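PDB 2R6H: NADH:ubiquinone oxidoreductase, Na translocating, F subunit, which binds flavin-adenine dinucleotide and has the build of the ferredoxin-reductase-like flavoproteins, an antiparallel barrel domain followed by a parallel-sheet nucleotide-binding domain. Local coordinates for residues V7-N17 with L135-G145; T78-Y89 with K124-I132. All coordinates share one frame; numbering follows the deposited sequence.

Interaction 1. Residues V7-N17 with L135-G145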
loop_
_atom_site.group_PDB
_atom_site.type_symbol
_atom_site.label_atom_id
_atom_site.label_comp_id
_atom_site.label_asym_id
_atom_site.label_seq_id
_atom_site.Cartn_x
_atom_site.Cartn_y
_atom_site.Cartn_z
ATOM N N VAL A 7 15.743 -3.278 -18.963
ATOM C CA VAL A 7 15.738 -1.966 -18.277
ATOM C C VAL A 7 16.774 -1.833 -17.136
ATOM O O VAL A 7 17.388 -2.812 -16.730
ATOM C CB VAL A 7 14.296 -1.618 -17.759
ATOM C CG1 VAL A 7 14.296 -0.486 -16.703
ATOM C CG2 VAL A 7 13.356 -1.317 -18.938
ATOM N N LYS A 8 16.951 -0.605 -16.642
ATOM C CA LYS A 8 17.900 -0.268 -15.574
ATOM C C LYS A 8 17.767 -1.106 -14.307
ATOM O O LYS A 8 16.676 -1.281 -13.781
ATOM C CB LYS A 8 17.784 1.214 -15.219
ATOM C CG LYS A 8 18.334 2.109 -16.291
ATOM C CD LYS A 8 18.216 3.572 -15.948
ATOM C CE LYS A 8 18.830 4.415 -17.067
ATOM N NZ LYS A 8 18.554 5.873 -16.901
ATOM N N GLU A 9 18.898 -1.590 -13.800
ATOM C CA GLU A 9 18.907 -2.509 -12.662
ATOM C C GLU A 9 20.094 -2.350 -11.703
ATOM O O GLU A 9 21.251 -2.451 -12.112
ATOM C CB GLU A 9 18.854 -3.949 -13.167
ATOM C CG GLU A 9 19.377 -4.972 -12.177
ATOM C CD GLU A 9 19.034 -6.397 -12.584
ATOM O OE1 GLU A 9 19.914 -7.076 -13.171
ATOM O OE2 GLU A 9 17.885 -6.832 -12.318
ATOM N N TRP A 10 19.795 -2.117 -10.423
ATOM C CA TRP A 10 20.811 -2.030 -9.368
ATOM C C TRP A 10 20.758 -3.223 -8.451
ATOM O O TRP A 10 19.748 -3.910 -8.383
ATOM C CB TRP A 10 20.590 -0.801 -8.488
ATOM C CG TRP A 10 20.584 0.482 -9.224
ATOM C CD1 TRP A 10 21.655 1.291 -9.474
ATOM C CD2 TRP A 10 19.456 1.128 -9.809
ATOM N NE1 TRP A 10 21.258 2.398 -10.178
ATOM C CE2 TRP A 10 19.904 2.315 -10.399
ATOM C CE3 TRP A 10 18.094 0.803 -9.883
ATOM C CZ2 TRP A 10 19.059 3.191 -11.063
ATOM C CZ3 TRP A 10 17.251 1.671 -10.546
ATOM C CH2 TRP A 10 17.736 2.853 -11.126
ATOM N N GLU A 11 21.843 -3.462 -7.728
ATOM C CA GLU A 11 21.757 -4.355 -6.592
ATOM C C GLU A 11 21.748 -3.498 -5.337
ATOM O O GLU A 11 22.591 -2.627 -5.153
ATOM C CB GLU A 11 22.867 -5.412 -6.590
ATOM C CG GLU A 11 23.923 -5.268 -5.508
ATOM C CD GLU A 11 25.294 -4.904 -6.071
ATOM O OE1 GLU A 11 26.260 -5.642 -5.764
ATOM O OE2 GLU A 11 25.404 -3.896 -6.819
ATOM N N CYS A 12 20.757 -3.726 -4.488
ATOM C CA CYS A 12 20.537 -2.853 -3.352
ATOM C C CYS A 12 20.733 -3.581 -2.037
ATOM O O CYS A 12 20.497 -4.784 -1.936
ATOM C CB CYS A 12 19.126 -2.281 -3.412
ATOM S SG CYS A 12 18.694 -1.564 -5.002
ATOM N N GLU A 13 21.171 -2.832 -1.034
ATOM C CA GLU A 13 21.234 -3.336 0.322
ATOM C C GLU A 13 19.941 -3.035 1.086
ATOM O O GLU A 13 19.413 -1.918 1.046
ATOM C CB GLU A 13 22.426 -2.737 1.064
ATOM C CG GLU A 13 22.712 -3.422 2.390
ATOM C CD GLU A 13 23.210 -2.462 3.450
ATOM O OE1 GLU A 13 22.782 -2.586 4.622
ATOM O OE2 GLU A 13 24.024 -1.578 3.104
ATOM N N VAL A 14 19.433 -4.045 1.785
ATOM C CA VAL A 14 18.254 -3.879 2.624
ATOM C C VAL A 14 18.596 -3.150 3.919
ATOM O O VAL A 14 19.373 -3.646 4.735
ATOM C CB VAL A 14 17.608 -5.235 2.965
ATOM C CG1 VAL A 14 16.305 -5.027 3.721
ATOM C CG2 VAL A 14 17.374 -6.044 1.698
ATOM N N LEU A 15 18.011 -1.970 4.100
ATOM C CA LEU A 15 18.181 -1.213 5.335
ATOM C C LEU A 15 17.254 -1.728 6.430
ATOM O O LEU A 15 17.697 -2.034 7.537
ATOM C CB LEU A 15 17.928 0.276 5.088
ATOM C CG LEU A 15 18.886 0.976 4.122
ATOM C CD1 LEU A 15 18.536 2.450 3.991
ATOM C CD2 LEU A 15 20.329 0.801 4.574
ATOM N N SER A 16 15.967 -1.820 6.115
ATOM C CA SER A 16 14.948 -2.086 7.123
ATOM C C SER A 16 13.822 -2.946 6.556
ATOM O O SER A 16 13.203 -2.592 5.554
ATOM C CB SER A 16 14.382 -0.775 7.672
ATOM O OG SER A 16 13.534 -1.011 8.783
ATOM N N ASN A 17 13.565 -4.076 7.205
ATOM C CA ASN A 17 12.368 -4.862 6.929
ATOM C C ASN A 17 11.581 -5.178 8.196
ATOM O O ASN A 17 11.557 -6.320 8.656
ATOM C CB ASN A 17 12.734 -6.158 6.201
ATOM C CG ASN A 17 11.612 -6.666 5.318
ATOM O OD1 ASN A 17 10.919 -5.887 4.665
ATOM N ND2 ASN A 17 11.428 -7.981 5.294
ATOM N N LEU A 135 13.579 -11.337 4.230
ATOM C CA LEU A 135 14.773 -10.502 4.090
ATOM C C LEU A 135 15.121 -9.674 5.315
ATOM O O LEU A 135 14.249 -9.222 6.061
ATOM C CB LEU A 135 14.646 -9.574 2.899
ATOM C CG LEU A 135 14.624 -10.269 1.554
ATOM C CD1 LEU A 135 14.618 -9.211 0.480
ATOM C CD2 LEU A 135 15.818 -11.195 1.418
ATOM N N LYS A 136 16.413 -9.442 5.496
ATOM C CA LYS A 136 16.891 -8.880 6.739
ATOM C C LYS A 136 17.920 -7.816 6.433
ATOM O O LYS A 136 18.537 -7.846 5.371
ATOM C CB LYS A 136 17.502 -9.997 7.577
ATOM C CG LYS A 136 16.870 -10.177 8.947
ATOM C CD LYS A 136 17.209 -11.551 9.507
ATOM C CE LYS A 136 17.535 -11.495 11.002
ATOM N NZ LYS A 136 18.475 -12.589 11.425
ATOM N N PRO A 137 18.097 -6.857 7.356
ATOM C CA PRO A 137 19.088 -5.796 7.143
ATOM C C PRO A 137 20.437 -6.412 6.803
ATOM O O PRO A 137 20.903 -7.303 7.522
ATOM C CB PRO A 137 19.147 -5.083 8.495
ATOM C CG PRO A 137 17.829 -5.354 9.121
ATOM C CD PRO A 137 17.426 -6.734 8.660
ATOM N N GLY A 138 21.034 -5.958 5.702
ATOM C CA GLY A 138 22.330 -6.443 5.274
ATOM C C GLY A 138 22.237 -7.262 4.007
ATOM O O GLY A 138 23.240 -7.498 3.333
ATOM N N ASP A 139 21.030 -7.694 3.668
ATOM C CA ASP A 139 20.843 -8.538 2.495
ATOM C C ASP A 139 20.836 -7.759 1.182
ATOM O O ASP A 139 20.703 -6.538 1.171
ATOM C CB ASP A 139 19.577 -9.377 2.645
ATOM C CG ASP A 139 19.721 -10.454 3.714
ATOM O OD1 ASP A 139 20.889 -10.737 4.089
ATOM O OD2 ASP A 139 18.688 -11.013 4.175
ATOM N N LYS A 140 20.984 -8.478 0.077
ATOM C CA LYS A 140 21.040 -7.862 -1.244
ATOM C C LYS A 140 19.854 -8.264 -2.112
ATOM O O LYS A 140 19.431 -9.428 -2.121
ATOM C CB LYS A 140 22.346 -8.241 -1.965
ATOM C CG LYS A 140 23.637 -7.830 -1.252
ATOM C CD LYS A 140 23.608 -6.375 -0.801
ATOM C CE LYS A 140 25.008 -5.815 -0.583
ATOM N NZ LYS A 140 25.868 -6.027 -1.792
ATOM N N VAL A 141 19.324 -7.300 -2.851
ATOM C CA VAL A 141 18.261 -7.584 -3.811
ATOM C C VAL A 141 18.571 -6.929 -5.134
ATOM O O VAL A 141 19.168 -5.849 -5.165
ATOM C CB VAL A 141 16.922 -7.028 -3.337
ATOM C CG1 VAL A 141 16.119 -8.108 -2.671
ATOM C CG2 VAL A 141 17.152 -5.841 -2.407
HETATM N N MSE A 142 18.153 -7.572 -6.220
HETATM C CA MSE A 142 18.244 -6.967 -7.543
HETATM C C MSE A 142 16.960 -6.228 -7.827
HETATM O O MSE A 142 15.876 -6.778 -7.664
HETATM C CB MSE A 142 18.452 -8.032 -8.608
HETATM C CG MSE A 142 19.705 -8.852 -8.410
HETATM SE SE MSE A 142 21.354 -7.816 -8.626
HETATM C CE MSE A 142 22.487 -8.808 -7.355
HETATM N N MSE A 143 17.075 -4.981 -8.257
HETATM C CA MSE A 143 15.896 -4.158 -8.427
HETATM C C MSE A 143 15.988 -3.279 -9.653
HETATM O O MSE A 143 17.007 -2.659 -9.906
HETATM C CB MSE A 143 15.688 -3.295 -7.195
HETATM C CG MSE A 143 14.318 -2.691 -7.140
HETATM SE SE MSE A 143 13.999 -1.648 -5.530
HETATM C CE MSE A 143 15.173 -0.134 -5.928
ATOM N N SER A 144 14.913 -3.225 -10.420
ATOM C CA SER A 144 14.882 -2.366 -11.599
ATOM C C SER A 144 13.715 -1.395 -11.541
ATOM O O SER A 144 12.716 -1.648 -10.873
ATOM C CB SER A 144 14.807 -3.200 -12.887
ATOM O OG SER A 144 13.800 -4.198 -12.821
ATOM N N GLY A 145 13.845 -0.282 -12.250
ATOM C CA GLY A 145 12.777 0.696 -12.326
ATOM C C GLY A 145 13.277 1.974 -12.968
ATOM O O GLY A 145 14.452 2.042 -13.339
#
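Trp10 and Cys12 pair with Met143 and Val141 in two successive hydrogen-bonded pairs, while Glu9, Glu11 and Glu13 stand opposite Ser144, Met142 and Lys140 in non-hydrogen-bonded ones. The strands run antiparallel with a twist, their directions 145° apart. Beyond the paired strands Val14 keeps up the backbone bonding, to the turn: Val14 N gives to Asp139 O at 2.9 Å and Val14 O takes Gly138 N at 3.0 Å. Here Lys136 to Asp139 form a type II turn, with Gly138 at the position where phi is positive (111°). Both strands belong to the six-stranded antiparallel barrel of the FAD-binding domain, where 140-147 lies between 9-19 and 44-49. Side chains alternate between the two faces of the sheet. On the buried face Cys12 SG rests on Met143 CE at 3.9 Å and Val14 CG2 meets Val141 CG2 at 4.1 Å, with Leu31, Met37 and Phe27 packed nearby. The other face carries Glu9, Glu11, Glu13, Lys140 and Ser144, with Met142, a selenomethionine, among them; bent at chi2 and chi3, it lays SE against Glu11 CB at 3.5 Å. Lys140 NZ stays 4.0 Å from Glu11 OE1, beyond salt-bridge range. At the far end Asn17 ND2 donates to Leu135 O at 3.2 Å, tilted from the carbonyl plane.

Interaction 2. Residues T78-Y89 with K124-I132. With FAD (flavin-adenine dinucleotide), chain H.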
loop_
_atom_site.group_PDB
_atom_site.type_symbol
_atom_site.label_atom_id
_atom_site.label_comp_id
_atom_site.label_asym_id
_atom_site.label_seq_id
_atom_site.Cartn_x
_atom_site.Cartn_y
_atom_site.Cartn_z
ATOM N N THR A 78 5.028 -22.821 4.584
ATOM C CA THR A 78 6.350 -22.819 3.938
ATOM C C THR A 78 6.178 -22.475 2.463
ATOM O O THR A 78 5.083 -22.595 1.939
ATOM C CB THR A 78 7.084 -24.165 4.062
ATOM O OG1 THR A 78 6.251 -25.206 3.559
ATOM C CG2 THR A 78 7.447 -24.463 5.491
ATOM N N CYS A 79 7.244 -22.037 1.801
ATOM C CA CYS A 79 7.163 -21.671 0.383
ATOM C C CYS A 79 8.429 -22.001 -0.414
ATOM O O CYS A 79 9.518 -21.539 -0.084
ATOM C CB CYS A 79 6.814 -20.186 0.222
ATOM S SG CYS A 79 6.522 -19.667 -1.497
ATOM N N LYS A 80 8.264 -22.795 -1.470
ATOM C CA LYS A 80 9.355 -23.178 -2.358
ATOM C C LYS A 80 9.198 -22.513 -3.735
ATOM O O LYS A 80 8.173 -22.658 -4.393
ATOM C CB LYS A 80 9.362 -24.699 -2.514
ATOM C CG LYS A 80 10.542 -25.270 -3.269
ATOM C CD LYS A 80 11.506 -25.994 -2.335
ATOM C CE LYS A 80 12.820 -26.377 -3.033
ATOM N NZ LYS A 80 12.662 -27.454 -4.072
ATOM N N ASN A 81 10.202 -21.772 -4.177
ATOM C CA ASN A 81 10.171 -21.238 -5.536
ATOM C C ASN A 81 11.204 -21.940 -6.391
ATOM O O ASN A 81 12.376 -21.946 -6.050
ATOM C CB ASN A 81 10.437 -19.734 -5.536
ATOM C CG ASN A 81 10.495 -19.153 -6.934
ATOM O OD1 ASN A 81 9.761 -19.576 -7.828
ATOM N ND2 ASN A 81 11.373 -18.178 -7.130
ATOM N N GLU A 82 10.783 -22.529 -7.501
ATOM C CA GLU A 82 11.717 -23.324 -8.292
ATOM C C GLU A 82 12.098 -22.688 -9.617
ATOM O O GLU A 82 12.691 -23.339 -10.468
ATOM C CB GLU A 82 11.175 -24.733 -8.526
ATOM C CG GLU A 82 10.861 -25.491 -7.241
ATOM C CD GLU A 82 10.267 -26.875 -7.501
ATOM O OE1 GLU A 82 11.041 -27.793 -7.871
ATOM O OE2 GLU A 82 9.036 -27.042 -7.316
ATOM N N GLU A 83 11.773 -21.414 -9.790
ATOM C CA GLU A 83 12.177 -20.714 -10.999
ATOM C C GLU A 83 12.274 -19.200 -10.795
ATOM O O GLU A 83 11.334 -18.560 -10.322
ATOM C CB GLU A 83 11.227 -21.061 -12.147
ATOM C CG GLU A 83 11.819 -20.876 -13.545
ATOM C CD GLU A 83 10.747 -20.669 -14.613
ATOM O OE1 GLU A 83 9.555 -20.583 -14.235
ATOM O OE2 GLU A 83 11.100 -20.589 -15.819
ATOM N N GLU A 84 13.424 -18.638 -11.152
ATOM C CA GLU A 84 13.655 -17.205 -11.015
ATOM C C GLU A 84 12.526 -16.412 -11.636
ATOM O O GLU A 84 11.995 -16.791 -12.673
ATOM C CB GLU A 84 14.995 -16.806 -11.630
ATOM C CG GLU A 84 16.171 -17.054 -10.702
ATOM C CD GLU A 84 17.490 -17.263 -11.445
ATOM O OE1 GLU A 84 17.889 -16.364 -12.226
ATOM O OE2 GLU A 84 18.126 -18.328 -11.237
ATOM N N THR A 85 12.155 -15.318 -10.980
ATOM C CA THR A 85 11.043 -14.486 -11.437
ATOM C C THR A 85 11.173 -13.031 -11.004
ATOM O O THR A 85 12.093 -12.655 -10.294
ATOM C CB THR A 85 9.680 -15.037 -10.962
ATOM O OG1 THR A 85 8.621 -14.384 -11.680
ATOM C CG2 THR A 85 9.502 -14.820 -9.463
ATOM N N VAL A 86 10.232 -12.215 -11.442
ATOM C CA VAL A 86 10.302 -10.784 -11.228
ATOM C C VAL A 86 8.939 -10.295 -10.723
ATOM O O VAL A 86 7.898 -10.823 -11.116
ATOM C CB VAL A 86 10.724 -10.070 -12.553
ATOM C CG1 VAL A 86 10.827 -8.563 -12.372
ATOM C CG2 VAL A 86 12.048 -10.616 -13.040
ATOM N N ARG A 87 8.922 -9.306 -9.842
ATOM C CA ARG A 87 7.643 -8.874 -9.293
ATOM C C ARG A 87 7.567 -7.376 -9.065
ATOM O O ARG A 87 8.577 -6.724 -8.775
ATOM C CB ARG A 87 7.323 -9.615 -7.996
ATOM C CG ARG A 87 5.855 -9.604 -7.666
ATOM C CD ARG A 87 5.043 -10.346 -8.712
ATOM N NE ARG A 87 4.883 -11.761 -8.384
ATOM C CZ ARG A 87 5.470 -12.766 -9.032
ATOM N NH1 ARG A 87 5.264 -14.021 -8.644
ATOM N NH2 ARG A 87 6.262 -12.526 -10.070
ATOM N N ALA A 88 6.354 -6.842 -9.179
ATOM C CA ALA A 88 6.139 -5.398 -9.121
ATOM C C ALA A 88 5.846 -4.861 -7.709
ATOM O O ALA A 88 4.974 -5.380 -7.005
ATOM C CB ALA A 88 5.020 -5.002 -10.079
ATOM N N TYR A 89 6.574 -3.820 -7.304
ATOM C CA TYR A 89 6.246 -3.107 -6.074
ATOM C C TYR A 89 6.337 -1.591 -6.265
ATOM O O TYR A 89 7.294 -1.089 -6.863
ATOM C CB TYR A 89 7.078 -3.625 -4.884
ATOM C CG TYR A 89 6.765 -5.077 -4.603
ATOM C CD1 TYR A 89 5.630 -5.434 -3.898
ATOM C CD2 TYR A 89 7.574 -6.089 -5.092
ATOM C CE1 TYR A 89 5.314 -6.762 -3.670
ATOM C CE2 TYR A 89 7.274 -7.415 -4.868
ATOM C CZ TYR A 89 6.139 -7.752 -4.159
ATOM O OH TYR A 89 5.831 -9.081 -3.941
ATOM N N LYS A 124 0.096 -22.982 -2.581
ATOM C CA LYS A 124 1.306 -22.241 -2.245
ATOM C C LYS A 124 1.009 -20.795 -1.878
ATOM O O LYS A 124 0.125 -20.172 -2.460
ATOM C CB LYS A 124 2.286 -22.248 -3.418
ATOM C CG LYS A 124 3.346 -23.337 -3.391
ATOM C CD LYS A 124 4.656 -22.827 -4.019
ATOM C CE LYS A 124 5.140 -23.711 -5.180
ATOM N NZ LYS A 124 5.517 -25.115 -4.797
ATOM N N PRO A 125 1.751 -20.261 -0.898
ATOM C CA PRO A 125 1.732 -18.820 -0.631
ATOM C C PRO A 125 2.437 -18.091 -1.762
ATOM O O PRO A 125 2.971 -18.740 -2.667
ATOM C CB PRO A 125 2.534 -18.685 0.667
ATOM C CG PRO A 125 2.542 -20.050 1.270
ATOM C CD PRO A 125 2.511 -21.005 0.117
ATOM N N GLY A 126 2.437 -16.765 -1.702
ATOM C CA GLY A 126 3.028 -15.937 -2.741
ATOM C C GLY A 126 4.537 -16.044 -2.814
ATOM O O GLY A 126 5.224 -15.677 -1.865
ATOM N N ILE A 127 5.057 -16.531 -3.940
ATOM C CA ILE A 127 6.484 -16.825 -4.030
ATOM C C ILE A 127 7.337 -15.568 -3.887
ATOM O O ILE A 127 8.488 -15.640 -3.481
ATOM C CB ILE A 127 6.879 -17.610 -5.323
ATOM C CG1 ILE A 127 6.982 -16.674 -6.510
ATOM C CG2 ILE A 127 5.921 -18.751 -5.623
ATOM C CD1 ILE A 127 8.382 -16.216 -6.752
ATOM N N SER A 128 6.778 -14.414 -4.212
ATOM C CA SER A 128 7.541 -13.186 -4.101
ATOM C C SER A 128 7.424 -12.563 -2.717
ATOM O O SER A 128 8.417 -12.386 -2.007
ATOM C CB SER A 128 7.100 -12.191 -5.164
ATOM O OG SER A 128 7.679 -10.924 -4.917
ATOM N N SER A 129 6.210 -12.212 -2.331
ATOM C CA SER A 129 6.014 -11.640 -1.014
ATOM C C SER A 129 6.701 -12.502 0.062
ATOM O O SER A 129 7.315 -11.965 0.981
ATOM C CB SER A 129 4.531 -11.451 -0.722
ATOM O OG SER A 129 3.890 -12.705 -0.633
ATOM N N SER A 130 6.625 -13.828 -0.075
ATOM C CA SER A 130 7.196 -14.737 0.919
ATOM C C SER A 130 8.704 -14.603 1.004
ATOM O O SER A 130 9.266 -14.780 2.078
ATOM C CB SER A 130 6.827 -16.199 0.649
ATOM O OG SER A 130 5.431 -16.409 0.711
ATOM N N TYR A 131 9.364 -14.300 -0.113
ATOM C CA TYR A 131 10.822 -14.161 -0.113
ATOM C C TYR A 131 11.181 -12.839 0.523
ATOM O O TYR A 131 12.039 -12.785 1.400
ATOM C CB TYR A 131 11.427 -14.260 -1.524
ATOM C CG TYR A 131 12.923 -13.977 -1.586
ATOM C CD1 TYR A 131 13.855 -14.889 -1.092
ATOM C CD2 TYR A 131 13.407 -12.802 -2.147
ATOM C CE1 TYR A 131 15.224 -14.635 -1.154
ATOM C CE2 TYR A 131 14.777 -12.535 -2.210
ATOM C CZ TYR A 131 15.678 -13.453 -1.718
ATOM O OH TYR A 131 17.025 -13.173 -1.783
ATOM N N ILE A 132 10.519 -11.772 0.091
ATOM C CA ILE A 132 10.796 -10.460 0.656
ATOM C C ILE A 132 10.650 -10.486 2.170
ATOM O O ILE A 132 11.508 -9.979 2.890
ATOM C CB ILE A 132 9.889 -9.380 0.063
ATOM C CG1 ILE A 132 10.269 -9.148 -1.404
ATOM C CG2 ILE A 132 10.025 -8.104 0.857
ATOM C CD1 ILE A 132 9.180 -8.525 -2.243
HETATM P PA FAD H . 1.984 -15.078 -6.013
HETATM O O1A FAD H . 1.898 -14.243 -7.285
HETATM O O2A FAD H . 2.861 -16.328 -6.137
HETATM O O5B FAD H . 0.500 -15.504 -5.507
HETATM C C5B FAD H . -0.431 -14.517 -5.087
HETATM C C4B FAD H . -1.531 -15.151 -4.244
HETATM O O4B FAD H . -2.212 -16.132 -5.003
HETATM C C3B FAD H . -0.979 -15.842 -3.007
HETATM O O3B FAD H . -1.723 -15.421 -1.891
HETATM C C2B FAD H . -1.203 -17.322 -3.233
HETATM O O2B FAD H . -1.584 -17.947 -2.028
HETATM C C1B FAD H . -2.341 -17.329 -4.249
HETATM N N9A FAD H . -2.382 -18.539 -5.118
HETATM C C8A FAD H . -1.355 -19.115 -5.836
HETATM N N7A FAD H . -1.840 -20.200 -6.495
HETATM C C5A FAD H . -3.166 -20.328 -6.213
HETATM C C6A FAD H . -4.148 -21.248 -6.609
HETATM N N6A FAD H . -3.829 -22.302 -7.360
HETATM N N1A FAD H . -5.449 -21.113 -6.142
HETATM C C2A FAD H . -5.782 -20.073 -5.287
HETATM N N3A FAD H . -4.809 -19.164 -4.897
HETATM C C4A FAD H . -3.521 -19.289 -5.348
HETATM N N1 FAD H . 1.980 -5.471 -3.952
HETATM C C2 FAD H . 2.398 -4.907 -2.775
HETATM O O2 FAD H . 2.320 -5.577 -1.755
HETATM N N3 FAD H . 2.890 -3.610 -2.761
HETATM C C4 FAD H . 2.976 -2.860 -3.931
HETATM O O4 FAD H . 3.412 -1.697 -3.976
HETATM C C4X FAD H . 2.553 -3.444 -5.112
HETATM N N5 FAD H . 2.635 -2.710 -6.275
HETATM C C5X FAD H . 2.201 -3.289 -7.452
HETATM C C6 FAD H . 2.275 -2.537 -8.621
HETATM C C7 FAD H . 1.859 -3.079 -9.831
HETATM C C7M FAD H . 1.961 -2.233 -11.072
HETATM C C8 FAD H . 1.362 -4.384 -9.857
HETATM C C8M FAD H . 0.901 -4.989 -11.143
HETATM C C9 FAD H . 1.288 -5.127 -8.685
HETATM C C9A FAD H . 1.706 -4.590 -7.475
HETATM N N10 FAD H . 1.631 -5.323 -6.301
HETATM C C10 FAD H . 2.051 -4.747 -5.123
HETATM C "C1'" FAD H . 1.303 -6.786 -6.278
HETATM C "C2'" FAD H . 2.607 -7.566 -6.309
HETATM O "O2'" FAD H . 3.283 -7.275 -7.508
HETATM C "C3'" FAD H . 2.388 -9.072 -6.221
HETATM O "O3'" FAD H . 1.316 -9.481 -7.040
HETATM C "C4'" FAD H . 2.159 -9.469 -4.775
HETATM O "O4'" FAD H . 3.379 -9.275 -4.112
HETATM C "C5'" FAD H . 1.781 -10.934 -4.655
HETATM O "O5'" FAD H . 2.631 -11.678 -5.497
HETATM P P FAD H . 3.448 -12.930 -4.905
HETATM O O1P FAD H . 4.548 -13.335 -5.857
HETATM O O2P FAD H . 3.964 -12.603 -3.528
HETATM O O3P FAD H . 2.362 -14.091 -4.789
#
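Tyr89 and Ser128 are steered together by their first torsions: the tyrosine ring is set opposite its own carbonyl carbon (chi1 -63°), and Ser128 OG lies anti to its backbone N (chi1 170°). Tyr89 OH and Ser128 OG hydrogen-bond at 2.8 Å, Ser128 OG lying in the ring plane at its edge, while Ile132 CD1 packs obliquely on Tyr89 CE2 at 3.4 Å. Bends at chi2 and chi3 fold Arg87 so that NE and NH1 both address FAD O1P, an oxygen whose modelled position is uncertain; Ser128 CB covers one guanidinium face. Backbone N-H groups of 127-129 also reach the diphosphate: Ile127 N gives to FAD O2A at 3.1 Å, and Ser129 N to FAD O2P at 2.6 Å; Ser129 OG bonds FAD O2P and Ala108 N. The N-terminal part of the helix would probably favour the negative phosphates electrostatically. Behind it, Ile127 CD1 meets Thr85 CG2 tip to tip and lies against the Asn81 amide, whose ND2 is hydrogen-bonded to Pro50 O. On the strand side Ala88 O accepts FAD O2' at 2.6 Å. Arg87, Tyr89 and Ser90 fit the Arg-x-Tyr-Ser motif that, with the Gly126 to Ser129 stretch leading into the helix, forms the flavin diphosphate site of ferredoxin-reductase-like domains.

In the fold
Both contacts reach the barrel sheet, interaction 2 through strand 85-90, while its strand 78-81 pairs with 52-55. Interaction 1 joins neighbouring strands, 9-19 and 140-147, through repeated backbone hydrogen bonds; it is only partly buried, with apolar side chains inward and many charged ones exposed. Interaction 2 is more buried and sets strands 78-81 and 85-90 against helix 127-132, relying on side-chain packing and a hydroxyl pair, with the FAD phosphates supplying much of the polar chemistry. Strand 44-49 lies between 85-90 and 140-147, so the sheet itself ties the contacts together. The chain does so too, since helix 127-132 leads into strand 140-147. Asn17 ND2 also packs 3.1 Å from Ile132 O.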